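Local coordinates for vaginolysin (Gardnerella vaginalis, PDB 5IMY), which is probably a secreted, cholesterol-binding toxin of the cholesterol-dependent cytolysin family that perforates host cell membranes, at residues Y390-Y401 / V437-K447. Sequence-based numbering, arbitrary orientation.
Sequences YVARYYIYWDEY and VRNLRIKLVEK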
loop_
_atom_site.group_PDB
_atom_site.type_symbol
_atom_site.label_atom_id
_atom_site.label_comp_id
_atom_site.label_asym_id
_atom_site.label_seq_id
_atom_site.Cartn_x
_atom_site.Cartn_y
_atom_site.Cartn_z
ATOM N N TYR A 390 -44.477 -10.584 8.871
ATOM C CA TYR A 390 -43.647 -11.149 9.925
ATOM C C TYR A 390 -42.542 -10.154 10.247
ATOM O O TYR A 390 -42.246 -9.253 9.458
ATOM C CB TYR A 390 -43.041 -12.497 9.521
ATOM C CG TYR A 390 -42.383 -12.498 8.158
ATOM C CD1 TYR A 390 -41.165 -11.865 7.950
ATOM C CD2 TYR A 390 -42.978 -13.142 7.081
ATOM C CE1 TYR A 390 -40.561 -11.864 6.708
ATOM C CE2 TYR A 390 -42.381 -13.150 5.835
ATOM C CZ TYR A 390 -41.173 -12.509 5.654
ATOM O OH TYR A 390 -40.573 -12.513 4.414
ATOM N N VAL A 391 -41.936 -10.334 11.413
ATOM C CA VAL A 391 -40.797 -9.518 11.815
ATOM C C VAL A 391 -39.540 -10.070 11.163
ATOM O O VAL A 391 -39.375 -11.287 11.018
ATOM C CB VAL A 391 -40.665 -9.488 13.347
ATOM C CG1 VAL A 391 -39.539 -8.552 13.766
ATOM C CG2 VAL A 391 -41.977 -9.066 13.986
ATOM N N ALA A 392 -38.648 -9.170 10.759
ATOM C CA ALA A 392 -37.393 -9.548 10.131
ATOM C C ALA A 392 -36.250 -8.762 10.755
ATOM O O ALA A 392 -36.444 -7.691 11.335
ATOM C CB ALA A 392 -37.425 -9.306 8.617
ATOM N N ARG A 393 -35.050 -9.321 10.628
ATOM C CA ARG A 393 -33.818 -8.660 11.026
ATOM C C ARG A 393 -32.832 -8.755 9.871
ATOM O O ARG A 393 -33.073 -9.443 8.881
ATOM C CB ARG A 393 -33.230 -9.284 12.299
ATOM C CG ARG A 393 -34.065 -9.028 13.540
ATOM C CD ARG A 393 -33.332 -9.436 14.804
ATOM N NE ARG A 393 -33.333 -10.882 15.006
ATOM C CZ ARG A 393 -32.782 -11.489 16.052
ATOM N NH1 ARG A 393 -32.179 -10.777 16.996
ATOM N NH2 ARG A 393 -32.833 -12.811 16.154
ATOM N N TYR A 394 -31.723 -8.038 9.981
ATOM C CA TYR A 394 -30.674 -8.107 8.977
ATOM C C TYR A 394 -29.331 -8.316 9.658
ATOM O O TYR A 394 -29.089 -7.822 10.760
ATOM C CB TYR A 394 -30.636 -6.839 8.104
ATOM C CG TYR A 394 -31.783 -6.728 7.119
ATOM C CD1 TYR A 394 -31.777 -7.449 5.929
ATOM C CD2 TYR A 394 -32.867 -5.897 7.372
ATOM C CE1 TYR A 394 -32.819 -7.345 5.024
ATOM C CE2 TYR A 394 -33.914 -5.791 6.474
ATOM C CZ TYR A 394 -33.885 -6.518 5.303
ATOM O OH TYR A 394 -34.925 -6.413 4.406
ATOM N N TYR A 395 -28.466 -9.078 8.996
ATOM C CA TYR A 395 -27.092 -9.293 9.449
ATOM C C TYR A 395 -26.185 -9.131 8.235
ATOM O O TYR A 395 -26.100 -10.026 7.388
ATOM C CB TYR A 395 -26.927 -10.661 10.100
ATOM C CG TYR A 395 -27.727 -10.817 11.373
ATOM C CD1 TYR A 395 -27.228 -10.364 12.586
ATOM C CD2 TYR A 395 -28.981 -11.409 11.359
ATOM C CE1 TYR A 395 -27.956 -10.501 13.753
ATOM C CE2 TYR A 395 -29.716 -11.552 12.519
ATOM C CZ TYR A 395 -29.199 -11.095 13.713
ATOM O OH TYR A 395 -29.927 -11.234 14.871
ATOM N N ILE A 396 -25.516 -7.984 8.151
ATOM C CA ILE A 396 -24.713 -7.619 6.992
ATOM C C ILE A 396 -23.311 -7.273 7.476
ATOM O O ILE A 396 -23.146 -6.412 8.349
ATOM C CB ILE A 396 -25.334 -6.441 6.219
ATOM C CG1 ILE A 396 -26.686 -6.864 5.633
ATOM C CG2 ILE A 396 -24.396 -5.949 5.114
ATOM C CD1 ILE A 396 -27.485 -5.734 5.018
ATOM N N TYR A 397 -22.307 -7.941 6.910
ATOM C CA TYR A 397 -20.911 -7.692 7.235
ATOM C C TYR A 397 -20.107 -7.561 5.948
ATOM O O TYR A 397 -20.517 -8.028 4.882
ATOM C CB TYR A 397 -20.316 -8.817 8.094
ATOM C CG TYR A 397 -21.198 -9.275 9.234
ATOM C CD1 TYR A 397 -20.988 -8.815 10.527
ATOM C CD2 TYR A 397 -22.231 -10.174 9.017
ATOM C CE1 TYR A 397 -21.789 -9.235 11.572
ATOM C CE2 TYR A 397 -23.037 -10.599 10.054
ATOM C CZ TYR A 397 -22.811 -10.126 11.326
ATOM O OH TYR A 397 -23.615 -10.551 12.358
ATOM N N TRP A 398 -18.948 -6.920 6.064
ATOM C CA TRP A 398 -18.022 -6.802 4.946
ATOM C C TRP A 398 -16.641 -6.486 5.499
ATOM O O TRP A 398 -16.487 -6.105 6.662
ATOM C CB TRP A 398 -18.480 -5.733 3.948
ATOM C CG TRP A 398 -18.449 -4.339 4.491
ATOM C CD1 TRP A 398 -17.417 -3.452 4.405
ATOM C CD2 TRP A 398 -19.498 -3.666 5.197
ATOM N NE1 TRP A 398 -17.757 -2.269 5.014
ATOM C CE2 TRP A 398 -19.029 -2.374 5.509
ATOM C CE3 TRP A 398 -20.787 -4.031 5.599
ATOM C CZ2 TRP A 398 -19.802 -1.447 6.202
ATOM C CZ3 TRP A 398 -21.554 -3.107 6.289
ATOM C CH2 TRP A 398 -21.059 -1.831 6.582
ATOM N N ASP A 399 -15.635 -6.646 4.644
ATOM C CA ASP A 399 -14.240 -6.488 5.029
ATOM C C ASP A 399 -13.649 -5.244 4.379
ATOM O O ASP A 399 -13.963 -4.924 3.228
ATOM C CB ASP A 399 -13.424 -7.720 4.629
ATOM C CG ASP A 399 -13.821 -8.959 5.407
ATOM O OD1 ASP A 399 -14.091 -8.839 6.621
ATOM O OD2 ASP A 399 -13.871 -10.051 4.804
ATOM N N GLU A 400 -12.794 -4.550 5.125
ATOM C CA GLU A 400 -12.078 -3.374 4.636
ATOM C C GLU A 400 -10.586 -3.686 4.679
ATOM O O GLU A 400 -9.976 -3.694 5.754
ATOM C CB GLU A 400 -12.420 -2.140 5.469
ATOM C CG GLU A 400 -13.617 -1.362 4.941
ATOM C CD GLU A 400 -14.231 -0.445 5.980
ATOM O OE1 GLU A 400 -13.547 -0.122 6.974
ATOM O OE2 GLU A 400 -15.403 -0.050 5.803
ATOM N N TYR A 401 -10.003 -3.952 3.514
ATOM C CA TYR A 401 -8.574 -4.195 3.430
ATOM C C TYR A 401 -7.813 -2.875 3.406
ATOM O O TYR A 401 -8.342 -1.822 3.038
ATOM C CB TYR A 401 -8.225 -5.009 2.183
ATOM C CG TYR A 401 -8.652 -6.460 2.227
ATOM C CD1 TYR A 401 -9.395 -6.961 3.289
ATOM C CD2 TYR A 401 -8.298 -7.335 1.208
ATOM C CE1 TYR A 401 -9.781 -8.287 3.327
ATOM C CE2 TYR A 401 -8.680 -8.662 1.237
ATOM C CZ TYR A 401 -9.421 -9.133 2.300
ATOM O OH TYR A 401 -9.802 -10.454 2.336
ATOM N N VAL A 437 -14.797 -2.101 -0.470
ATOM C CA VAL A 437 -15.176 -3.125 0.493
ATOM C C VAL A 437 -15.184 -4.482 -0.203
ATOM O O VAL A 437 -15.446 -4.590 -1.407
ATOM C CB VAL A 437 -16.544 -2.833 1.138
ATOM C CG1 VAL A 437 -16.600 -1.412 1.684
ATOM C CG2 VAL A 437 -17.669 -3.067 0.157
ATOM N N ARG A 438 -14.903 -5.530 0.566
ATOM C CA ARG A 438 -14.804 -6.880 0.033
ATOM C C ARG A 438 -15.648 -7.829 0.872
ATOM O O ARG A 438 -15.997 -7.540 2.019
ATOM C CB ARG A 438 -13.348 -7.369 0.009
ATOM C CG ARG A 438 -12.402 -6.505 -0.817
ATOM C CD ARG A 438 -10.996 -7.085 -0.798
ATOM N NE ARG A 438 -10.004 -6.193 -1.401
ATOM C CZ ARG A 438 -9.543 -6.290 -2.648
ATOM N NH1 ARG A 438 -9.975 -7.246 -3.461
ATOM N NH2 ARG A 438 -8.640 -5.423 -3.086
ATOM N N ASN A 439 -15.977 -8.972 0.273
ATOM C CA ASN A 439 -16.637 -10.069 0.976
ATOM C C ASN A 439 -17.905 -9.595 1.686
ATOM O O ASN A 439 -18.083 -9.779 2.892
ATOM C CB ASN A 439 -15.666 -10.724 1.959
ATOM C CG ASN A 439 -14.348 -11.091 1.309
ATOM O OD1 ASN A 439 -14.315 -11.815 0.313
ATOM N ND2 ASN A 439 -13.251 -10.575 1.856
ATOM N N LEU A 440 -18.797 -8.977 0.917
ATOM C CA LEU A 440 -20.077 -8.538 1.455
ATOM C C LEU A 440 -20.919 -9.741 1.871
ATOM O O LEU A 440 -20.971 -10.755 1.170
ATOM C CB LEU A 440 -20.824 -7.698 0.416
ATOM C CG LEU A 440 -22.091 -6.972 0.874
ATOM C CD1 LEU A 440 -21.761 -5.810 1.801
ATOM C CD2 LEU A 440 -22.881 -6.485 -0.329
ATOM N N ARG A 441 -21.579 -9.622 3.022
ATOM C CA ARG A 441 -22.393 -10.690 3.589
ATOM C C ARG A 441 -23.783 -10.153 3.895
ATOM O O ARG A 441 -23.929 -8.992 4.286
ATOM C CB ARG A 441 -21.755 -11.244 4.865
ATOM C CG ARG A 441 -21.448 -12.726 4.817
ATOM C CD ARG A 441 -20.571 -13.144 5.986
ATOM N NE ARG A 441 -19.526 -14.073 5.564
ATOM C CZ ARG A 441 -19.666 -15.394 5.510
ATOM N NH1 ARG A 441 -20.812 -15.966 5.855
ATOM N NH2 ARG A 441 -18.651 -16.148 5.110
ATOM N N ILE A 442 -24.804 -10.989 3.707
ATOM C CA ILE A 442 -26.190 -10.580 3.943
ATOM C C ILE A 442 -26.988 -11.783 4.432
ATOM O O ILE A 442 -26.965 -12.850 3.810
ATOM C CB ILE A 442 -26.843 -9.982 2.678
ATOM C CG1 ILE A 442 -26.044 -8.777 2.167
ATOM C CG2 ILE A 442 -28.281 -9.564 2.976
ATOM C CD1 ILE A 442 -26.527 -8.222 0.843
ATOM N N LYS A 443 -27.702 -11.602 5.545
ATOM C CA LYS A 443 -28.597 -12.615 6.095
ATOM C C LYS A 443 -29.842 -11.916 6.628
ATOM O O LYS A 443 -29.746 -10.815 7.180
ATOM C CB LYS A 443 -27.906 -13.418 7.211
ATOM C CG LYS A 443 -28.591 -14.731 7.568
ATOM C CD LYS A 443 -27.747 -15.559 8.532
ATOM C CE LYS A 443 -28.152 -15.332 9.982
ATOM N NZ LYS A 443 -27.134 -15.848 10.943
ATOM N N LEU A 444 -31.007 -12.552 6.465
ATOM C CA LEU A 444 -32.286 -11.908 6.762
ATOM C C LEU A 444 -32.982 -12.493 7.986
ATOM O O LEU A 444 -33.197 -11.772 8.959
ATOM C CB LEU A 444 -33.205 -11.990 5.531
ATOM C CG LEU A 444 -34.629 -11.445 5.671
ATOM C CD1 LEU A 444 -34.646 -10.104 6.359
ATOM C CD2 LEU A 444 -35.288 -11.323 4.310
ATOM N N VAL A 445 -33.363 -13.770 7.955
ATOM C CA VAL A 445 -34.071 -14.451 9.045
ATOM C C VAL A 445 -35.356 -13.722 9.437
ATOM O O VAL A 445 -35.432 -12.489 9.391
ATOM C CB VAL A 445 -33.156 -14.667 10.276
ATOM C CG1 VAL A 445 -31.759 -15.114 9.848
ATOM C CG2 VAL A 445 -33.077 -13.444 11.212
ATOM N N GLU A 446 -36.376 -14.488 9.836
ATOM C CA GLU A 446 -37.687 -13.950 10.179
ATOM C C GLU A 446 -38.198 -14.611 11.452
ATOM O O GLU A 446 -37.904 -15.778 11.722
ATOM C CB GLU A 446 -38.703 -14.173 9.051
ATOM C CG GLU A 446 -38.962 -15.646 8.727
ATOM C CD GLU A 446 -40.434 -15.960 8.531
ATOM O OE1 GLU A 446 -41.284 -15.268 9.134
ATOM O OE2 GLU A 446 -40.740 -16.904 7.775
ATOM N N LYS A 447 -38.978 -13.858 12.228
ATOM C CA LYS A 447 -39.541 -14.383 13.468
ATOM C C LYS A 447 -40.676 -15.349 13.149
ATOM O O LYS A 447 -41.696 -14.952 12.575
ATOM C CB LYS A 447 -40.041 -13.245 14.356
ATOM C CG LYS A 447 -40.562 -13.712 15.721
ATOM C CD LYS A 447 -41.412 -12.651 16.417
ATOM C CE LYS A 447 -42.739 -12.409 15.699
ATOM N NZ LYS A 447 -43.892 -13.071 16.371
#
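Ile396 and Ile442 lie side by side, CG1 to CG1 at 4.0 Å, on the buried face of two antiparallel strands in the C-terminal beta sandwich. The other sheet of the sandwich meets this face through strand 363-389, whose Leu382 touches Ile396, so branched aliphatic side chains suit the site. Toward one end, Leu444 sets CD1 over one face of the Tyr394 ring, 3.9 Å from its centroid, a CH-pi contact offset toward the rim; the small Ala392 has CB 3.7 Å from Leu444 CD1. Toward the other, CG of Trp398 stands between its backbone N and carbonyl carbon (chi1 66°), which turns the indole to Val437, Trp398 CD1 to Val437 CB 3.4 Å.

The opposite face is more polar. Tyr395, Tyr397 and Asp399 line it, with Lys443 and Arg441 beside the tyrosines, and the chain of another protein packs on both tyrosines. Asn439 ND2 donates to the anti lone pair of Asp399 OD2 at 3.1 Å. The looser, solvent side is the end where Arg438 lays CD over the exposed Tyr401 ring, its extended chain carrying the guanidinium to a salt bridge with Asp406 of the second subunit.

Paired backbone bonds, Asp399 N to Arg438 O (2.8 Å) and Arg438 N to Asp399 O (2.9 Å), secure this end. The side chains imply an amphipathic strand pair: apolar toward the sandwich core, polar and aromatic toward protein partners.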